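Local coordinates for protein borrelidin polyketide synthase, type I (Streptomyces parvulus, PDB 6OBT) that probably dehydrates beta-hydroxyacyl polyketide intermediates as a dehydratase domain of the modular synthase that builds borrelidin, at residues T219-F231 with V261-V273. Sequence-based numbering, arbitrary orientation.
Sequences TDVDAYGLHPGLF and VRLFATGVTSLRV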
ATOM      1  N   THR A 219     -19.154  22.381 -10.675  1.00 54.10           N
ATOM      2  CA  THR A 219     -18.723  21.266  -9.843  1.00 54.43           C
ATOM      3  C   THR A 219     -17.620  20.493 -10.555  1.00 56.31           C
ATOM      4  O   THR A 219     -17.833  19.966 -11.650  1.00 55.31           O
ATOM      5  CB  THR A 219     -19.900  20.348  -9.526  1.00 54.72           C
ATOM      6  OG1 THR A 219     -20.844  21.045  -8.710  1.00 51.84           O
ATOM      7  CG2 THR A 219     -19.419  19.099  -8.787  1.00 57.06           C
ATOM      8  N   ASP A 220     -16.450  20.411  -9.927  1.00 56.17           N
ATOM      9  CA  ASP A 220     -15.336  19.667 -10.497  1.00 62.83           C
ATOM     10  C   ASP A 220     -15.610  18.171 -10.379  1.00 55.58           C
ATOM     11  O   ASP A 220     -15.819  17.654  -9.278  1.00 52.53           O
ATOM     12  CB  ASP A 220     -14.043  20.054  -9.781  1.00 71.20           C
ATOM     13  CG  ASP A 220     -12.858  19.214 -10.209  1.00 78.79           C
ATOM     14  OD1 ASP A 220     -12.855  18.698 -11.346  1.00 79.43           O
ATOM     15  OD2 ASP A 220     -11.919  19.074  -9.395  1.00 83.76           O
ATOM     16  N   VAL A 221     -15.639  17.477 -11.517  1.00 50.12           N
ATOM     17  CA  VAL A 221     -15.908  16.046 -11.548  1.00 46.56           C
ATOM     18  C   VAL A 221     -14.772  15.268 -12.204  1.00 45.72           C
ATOM     19  O   VAL A 221     -14.926  14.080 -12.508  1.00 41.64           O
ATOM     20  CB  VAL A 221     -17.254  15.751 -12.242  1.00 45.45           C
ATOM     21  CG1 VAL A 221     -18.367  16.594 -11.629  1.00 43.61           C
ATOM     22  CG2 VAL A 221     -17.166  16.021 -13.730  1.00 43.96           C
ATOM     23  N   ASP A 222     -13.626  15.916 -12.415  1.00 47.51           N
ATOM     24  CA  ASP A 222     -12.541  15.294 -13.167  1.00 52.68           C
ATOM     25  C   ASP A 222     -12.069  13.994 -12.521  1.00 52.60           C
ATOM     26  O   ASP A 222     -11.779  13.019 -13.223  1.00 56.46           O
ATOM     27  CB  ASP A 222     -11.378  16.276 -13.312  1.00 57.48           C
ATOM     28  CG  ASP A 222     -11.540  17.192 -14.504  1.00 68.06           C
ATOM     29  OD1 ASP A 222     -12.280  16.825 -15.440  1.00 71.43           O
ATOM     30  OD2 ASP A 222     -10.931  18.281 -14.507  1.00 74.76           O
ATOM     31  N   ALA A 223     -11.992  13.949 -11.190  1.00 46.24           N
ATOM     32  CA  ALA A 223     -11.373  12.802 -10.531  1.00 49.56           C
ATOM     33  C   ALA A 223     -12.399  11.807  -9.995  1.00 46.11           C
ATOM     34  O   ALA A 223     -12.109  11.071  -9.044  1.00 38.20           O
ATOM     35  CB  ALA A 223     -10.444  13.270  -9.412  1.00 49.63           C
ATOM     36  N   TYR A 224     -13.582  11.761 -10.593  1.00 39.92           N
ATOM     37  CA  TYR A 224     -14.630  10.835 -10.196  1.00 37.03           C
ATOM     38  C   TYR A 224     -15.147  10.102 -11.425  1.00 38.76           C
ATOM     39  O   TYR A 224     -15.024  10.578 -12.553  1.00 36.80           O
ATOM     40  CB  TYR A 224     -15.775  11.570  -9.496  1.00 35.19           C
ATOM     41  CG  TYR A 224     -15.334  12.259  -8.231  1.00 33.97           C
ATOM     42  CD1 TYR A 224     -15.324  11.576  -7.027  1.00 33.02           C
ATOM     43  CD2 TYR A 224     -14.946  13.595  -8.237  1.00 32.41           C
ATOM     44  CE1 TYR A 224     -14.922  12.183  -5.860  1.00 32.96           C
ATOM     45  CE2 TYR A 224     -14.543  14.227  -7.057  1.00 38.58           C
ATOM     46  CZ  TYR A 224     -14.534  13.509  -5.874  1.00 40.41           C
ATOM     47  OH  TYR A 224     -14.132  14.105  -4.691  1.00 41.96           O
ATOM     48  N   GLY A 225     -15.707   8.918 -11.198  1.00 33.67           N
ATOM     49  CA  GLY A 225     -16.417   8.232 -12.251  1.00 32.25           C
ATOM     50  C   GLY A 225     -17.769   8.920 -12.377  1.00 33.05           C
ATOM     51  O   GLY A 225     -18.069   9.548 -13.402  1.00 35.04           O
ATOM     52  N   LEU A 226     -18.568   8.831 -11.314  1.00 31.67           N
ATOM     53  CA  LEU A 226     -19.804   9.598 -11.153  1.00 30.70           C
ATOM     54  C   LEU A 226     -19.738  10.330  -9.826  1.00 34.79           C
ATOM     55  O   LEU A 226     -19.691   9.689  -8.766  1.00 38.18           O
ATOM     56  CB  LEU A 226     -21.039   8.692 -11.207  1.00 36.39           C
ATOM     57  CG  LEU A 226     -22.395   9.405 -11.084  1.00 41.64           C
ATOM     58  CD1 LEU A 226     -22.573  10.372 -12.247  1.00 40.28           C
ATOM     59  CD2 LEU A 226     -23.530   8.405 -11.048  1.00 36.55           C
ATOM     60  N   HIS A 227     -19.723  11.667  -9.876  1.00 36.01           N
ATOM     61  CA  HIS A 227     -19.562  12.463  -8.660  1.00 32.20           C
ATOM     62  C   HIS A 227     -20.536  12.001  -7.576  1.00 37.95           C
ATOM     63  O   HIS A 227     -21.741  11.856  -7.851  1.00 35.21           O
ATOM     64  CB  HIS A 227     -19.804  13.947  -8.949  1.00 37.95           C
ATOM     65  CG  HIS A 227     -19.359  14.862  -7.851  1.00 39.22           C
ATOM     66  ND1 HIS A 227     -20.107  15.078  -6.710  1.00 38.76           N
ATOM     67  CD2 HIS A 227     -18.245  15.623  -7.723  1.00 38.05           C
ATOM     68  CE1 HIS A 227     -19.464  15.925  -5.922  1.00 40.23           C
ATOM     69  NE2 HIS A 227     -18.332  16.273  -6.513  1.00 36.82           N
ATOM     70  N   PRO A 228     -20.070  11.796  -6.337  1.00 34.01           N
ATOM     71  CA  PRO A 228     -20.967  11.295  -5.274  1.00 31.70           C
ATOM     72  C   PRO A 228     -22.246  12.090  -5.075  1.00 37.90           C
ATOM     73  O   PRO A 228     -23.277  11.502  -4.717  1.00 40.61           O
ATOM     74  CB  PRO A 228     -20.068  11.346  -4.030  1.00 37.44           C
ATOM     75  CG  PRO A 228     -18.700  11.053  -4.582  1.00 38.87           C
ATOM     76  CD  PRO A 228     -18.651  11.746  -5.928  1.00 36.18           C
ATOM     77  N   GLY A 229     -22.213  13.411  -5.253  1.00 35.77           N
ATOM     78  CA  GLY A 229     -23.419  14.187  -5.005  1.00 39.33           C
ATOM     79  C   GLY A 229     -24.489  13.914  -6.037  1.00 42.10           C
ATOM     80  O   GLY A 229     -25.689  13.945  -5.730  1.00 39.57           O
ATOM     81  N   LEU A 230     -24.070  13.641  -7.267  1.00 40.75           N
ATOM     82  CA  LEU A 230     -25.012  13.315  -8.329  1.00 39.33           C
ATOM     83  C   LEU A 230     -25.439  11.856  -8.236  1.00 37.10           C
ATOM     84  O   LEU A 230     -26.627  11.540  -8.360  1.00 37.23           O
ATOM     85  CB  LEU A 230     -24.370  13.619  -9.677  1.00 36.81           C
ATOM     86  CG  LEU A 230     -25.193  13.345 -10.925  1.00 38.42           C
ATOM     87  CD1 LEU A 230     -26.460  14.165 -10.852  1.00 39.00           C
ATOM     88  CD2 LEU A 230     -24.407  13.706 -12.146  1.00 35.95           C
ATOM     89  N   PHE A 231     -24.475  10.963  -7.979  1.00 33.82           N
ATOM     90  CA  PHE A 231     -24.791   9.573  -7.674  1.00 35.25           C
ATOM     91  C   PHE A 231     -25.809   9.479  -6.532  1.00 37.80           C
ATOM     92  O   PHE A 231     -26.786   8.722  -6.617  1.00 37.91           O
ATOM     93  CB  PHE A 231     -23.476   8.844  -7.330  1.00 35.60           C
ATOM     94  CG  PHE A 231     -23.484   7.349  -7.572  1.00 34.06           C
ATOM     95  CD1 PHE A 231     -22.289   6.677  -7.787  1.00 33.56           C
ATOM     96  CD2 PHE A 231     -24.657   6.614  -7.527  1.00 34.19           C
ATOM     97  CE1 PHE A 231     -22.260   5.309  -7.993  1.00 35.54           C
ATOM     98  CE2 PHE A 231     -24.639   5.251  -7.725  1.00 35.35           C
ATOM     99  CZ  PHE A 231     -23.442   4.595  -7.948  1.00 37.42           C
ATOM    100  N   VAL A 261     -24.285  -3.217 -10.726  1.00 38.88           N
ATOM    101  CA  VAL A 261     -24.060  -1.802 -11.012  1.00 37.93           C
ATOM    102  C   VAL A 261     -23.036  -1.681 -12.131  1.00 35.13           C
ATOM    103  O   VAL A 261     -21.960  -2.293 -12.071  1.00 35.55           O
ATOM    104  CB  VAL A 261     -23.579  -1.042  -9.766  1.00 36.85           C
ATOM    105  CG1 VAL A 261     -23.586   0.457 -10.035  1.00 36.72           C
ATOM    106  CG2 VAL A 261     -24.430  -1.395  -8.563  1.00 39.15           C
ATOM    107  N   ARG A 262     -23.363  -0.892 -13.155  1.00 31.44           N
ATOM    108  CA  ARG A 262     -22.432  -0.622 -14.241  1.00 32.32           C
ATOM    109  C   ARG A 262     -22.408   0.868 -14.534  1.00 31.94           C
ATOM    110  O   ARG A 262     -23.451   1.533 -14.514  1.00 34.49           O
ATOM    111  CB  ARG A 262     -22.802  -1.397 -15.524  1.00 40.53           C
ATOM    112  CG  ARG A 262     -22.812  -2.899 -15.354  1.00 50.46           C
ATOM    113  CD  ARG A 262     -22.124  -3.592 -16.515  1.00 58.66           C
ATOM    114  NE  ARG A 262     -23.055  -3.831 -17.609  1.00 64.69           N
ATOM    115  CZ  ARG A 262     -22.690  -4.212 -18.829  1.00 74.05           C
ATOM    116  NH1 ARG A 262     -21.407  -4.400 -19.112  1.00 75.27           N
ATOM    117  NH2 ARG A 262     -23.605  -4.401 -19.771  1.00 76.91           N
ATOM    118  N   LEU A 263     -21.213   1.385 -14.803  1.00 30.89           N
ATOM    119  CA  LEU A 263     -21.024   2.785 -15.156  1.00 31.66           C
ATOM    120  C   LEU A 263     -20.495   2.844 -16.581  1.00 33.03           C
ATOM    121  O   LEU A 263     -19.418   2.306 -16.873  1.00 32.41           O
ATOM    122  CB  LEU A 263     -20.066   3.467 -14.173  1.00 32.56           C
ATOM    123  CG  LEU A 263     -19.808   4.951 -14.419  1.00 32.18           C
ATOM    124  CD1 LEU A 263     -21.093   5.758 -14.165  1.00 32.07           C
ATOM    125  CD2 LEU A 263     -18.687   5.477 -13.551  1.00 32.74           C
ATOM    126  N   PHE A 264     -21.261   3.482 -17.475  1.00 36.32           N
ATOM    127  CA  PHE A 264     -20.906   3.479 -18.888  1.00 33.90           C
ATOM    128  C   PHE A 264     -20.130   4.711 -19.314  1.00 36.62           C
ATOM    129  O   PHE A 264     -19.473   4.680 -20.358  1.00 37.19           O
ATOM    130  CB  PHE A 264     -22.171   3.340 -19.743  1.00 35.01           C
ATOM    131  CG  PHE A 264     -23.018   2.165 -19.350  1.00 32.76           C
ATOM    132  CD1 PHE A 264     -22.620   0.876 -19.691  1.00 39.81           C
ATOM    133  CD2 PHE A 264     -24.182   2.336 -18.632  1.00 36.20           C
ATOM    134  CE1 PHE A 264     -23.385  -0.220 -19.312  1.00 37.36           C
ATOM    135  CE2 PHE A 264     -24.942   1.246 -18.253  1.00 41.70           C
ATOM    136  CZ  PHE A 264     -24.533  -0.031 -18.590  1.00 39.08           C
ATOM    137  N   ALA A 265     -20.130   5.764 -18.502  1.00 37.51           N
ATOM    138  CA  ALA A 265     -19.512   7.019 -18.889  1.00 34.68           C
ATOM    139  C   ALA A 265     -19.036   7.743 -17.647  1.00 38.39           C
ATOM    140  O   ALA A 265     -19.671   7.662 -16.594  1.00 37.92           O
ATOM    141  CB  ALA A 265     -20.505   7.910 -19.644  1.00 34.90           C
ATOM    142  N   THR A 266     -17.925   8.467 -17.786  1.00 38.63           N
ATOM    143  CA  THR A 266     -17.391   9.303 -16.721  1.00 35.94           C
ATOM    144  C   THR A 266     -17.521  10.777 -17.098  1.00 38.48           C
ATOM    145  O   THR A 266     -17.709  11.131 -18.266  1.00 41.61           O
ATOM    146  CB  THR A 266     -15.932   8.951 -16.434  1.00 39.60           C
ATOM    147  OG1 THR A 266     -15.144   9.198 -17.603  1.00 38.76           O
ATOM    148  CG2 THR A 266     -15.820   7.481 -16.062  1.00 36.03           C
ATOM    149  N   GLY A 267     -17.452  11.635 -16.087  1.00 30.83           N
ATOM    150  CA  GLY A 267     -17.543  13.070 -16.291  1.00 38.69           C
ATOM    151  C   GLY A 267     -18.936  13.626 -16.517  1.00 40.09           C
ATOM    152  O   GLY A 267     -19.065  14.807 -16.867  1.00 41.53           O
ATOM    153  N   VAL A 268     -19.985  12.830 -16.317  1.00 36.92           N
ATOM    154  CA  VAL A 268     -21.348  13.313 -16.536  1.00 36.31           C
ATOM    155  C   VAL A 268     -21.765  14.231 -15.393  1.00 42.19           C
ATOM    156  O   VAL A 268     -21.554  13.917 -14.214  1.00 35.54           O
ATOM    157  CB  VAL A 268     -22.311  12.123 -16.678  1.00 40.88           C
ATOM    158  CG1 VAL A 268     -23.714  12.591 -16.917  1.00 38.84           C
ATOM    159  CG2 VAL A 268     -21.851  11.201 -17.807  1.00 40.99           C
ATOM    160  N   THR A 269     -22.382  15.372 -15.732  1.00 38.99           N
ATOM    161  CA  THR A 269     -22.824  16.321 -14.717  1.00 43.19           C
ATOM    162  C   THR A 269     -24.338  16.461 -14.631  1.00 43.78           C
ATOM    163  O   THR A 269     -24.827  17.131 -13.713  1.00 44.63           O
ATOM    164  CB  THR A 269     -22.224  17.714 -14.976  1.00 50.18           C
ATOM    165  OG1 THR A 269     -22.676  18.198 -16.247  1.00 50.96           O
ATOM    166  CG2 THR A 269     -20.699  17.681 -14.963  1.00 50.45           C
ATOM    167  N   SER A 270     -25.091  15.866 -15.558  1.00 41.91           N
ATOM    168  CA  SER A 270     -26.543  15.970 -15.568  1.00 49.57           C
ATOM    169  C   SER A 270     -27.135  14.666 -16.084  1.00 49.86           C
ATOM    170  O   SER A 270     -26.673  14.133 -17.096  1.00 46.40           O
ATOM    171  CB  SER A 270     -27.014  17.140 -16.438  1.00 55.94           C
ATOM    172  OG  SER A 270     -28.423  17.127 -16.572  1.00 63.62           O
ATOM    173  N   LEU A 271     -28.170  14.168 -15.399  1.00 45.27           N
ATOM    174  CA  LEU A 271     -28.715  12.849 -15.698  1.00 44.41           C
ATOM    175  C   LEU A 271     -30.222  12.893 -15.922  1.00 43.22           C
ATOM    176  O   LEU A 271     -30.938  13.703 -15.327  1.00 51.40           O
ATOM    177  CB  LEU A 271     -28.464  11.855 -14.582  1.00 44.14           C
ATOM    178  CG  LEU A 271     -27.009  11.532 -14.280  1.00 44.85           C
ATOM    179  CD1 LEU A 271     -26.971  10.819 -12.944  1.00 51.31           C
ATOM    180  CD2 LEU A 271     -26.439  10.676 -15.384  1.00 42.76           C
ATOM    181  N   ARG A 272     -30.681  11.976 -16.775  1.00 42.03           N
ATOM    182  CA  ARG A 272     -32.082  11.573 -16.868  1.00 41.75           C
ATOM    183  C   ARG A 272     -32.205  10.174 -16.279  1.00 45.42           C
ATOM    184  O   ARG A 272     -31.442   9.272 -16.653  1.00 44.00           O
ATOM    185  CB  ARG A 272     -32.553  11.612 -18.327  1.00 45.21           C
ATOM    186  CG  ARG A 272     -32.453  13.006 -18.870  1.00 48.75           C
ATOM    187  CD  ARG A 272     -32.619  13.115 -20.375  1.00 54.38           C
ATOM    188  NE  ARG A 272     -32.647  14.526 -20.745  1.00 60.96           N
ATOM    189  CZ  ARG A 272     -32.996  14.984 -21.942  1.00 66.35           C
ATOM    190  NH1 ARG A 272     -32.993  16.289 -22.182  1.00 76.99           N
ATOM    191  NH2 ARG A 272     -33.338  14.138 -22.898  1.00 61.48           N
ATOM    192  N   VAL A 273     -33.113  10.008 -15.318  1.00 45.74           N
ATOM    193  CA  VAL A 273     -33.131   8.842 -14.443  1.00 45.84           C
ATOM    194  C   VAL A 273     -34.500   8.183 -14.511  1.00 48.47           C
ATOM    195  O   VAL A 273     -35.527   8.869 -14.535  1.00 54.90           O
ATOM    196  CB  VAL A 273     -32.771   9.243 -12.997  1.00 45.99           C
ATOM    197  CG1 VAL A 273     -32.713   8.028 -12.090  1.00 49.57           C
ATOM    198  CG2 VAL A 273     -31.438   9.976 -12.974  1.00 43.47           C
TER
HETATM  199  O   HOH W   1     -16.987  12.392 -13.246  1.00 39.12           O
HETATM  200  O   HOH W   2     -20.316  10.125 -15.129  1.00 32.34           O
HETATM  201  O   HOH W   3     -19.691  13.013 -12.487  1.00 39.77           O
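Gly225 O and Gly267 N form the single direct hydrogen bond between 219-231 and 261-273, a weak one with an angle of 147° at the hydrogen, and ordered waters make the other hydrogen-bonded links. Consistent with the double-hotdog fold of polyketide dehydratases, the 264-269 loop connects strands 254-263 and 270-276, which are not neighbours, since 291-301 and 281-286 lie between them; it faces the loop leading into helix 228-236. One water donates to Gly225 O and Ala265 O and accepts from Val268 N, at 2.9 to 3.0 Å. Another accepts from His227 N and donates to Val268 O at 2.7 Å, so both backbone polar groups of Val268 are satisfied through solvent. Gly225 O also receives a CA-H contact from Thr266 CA at 3.4 Å. Leu263 CD2 packs directly on the Gly225 backbone, 3.8 Å from Gly225 CA. Glu88 of helix 83-97 holds the Gly225-Leu226 backbone from outside the contact, OE1 accepting from Gly225 N and OE2 from Leu226 N.

Deeper in, Leu230 and Leu271 side chains cross at an angle, with Leu230 CG 3.7 Å from Leu271 CD1. Leu230 extends from the helix with CG opposite the backbone N (chi1 180°); its CD2 branch reaches the backbone of Val268 and Thr269, and Ile213 of strand 208-214 adds to the packing. At the more exposed end, Val221 turns both methyls to Thr269 CG2, its CG2 at 4.1 Å and its CG1 slightly farther, and Val221 CG2 also lies 3.9 Å from Gly267 O.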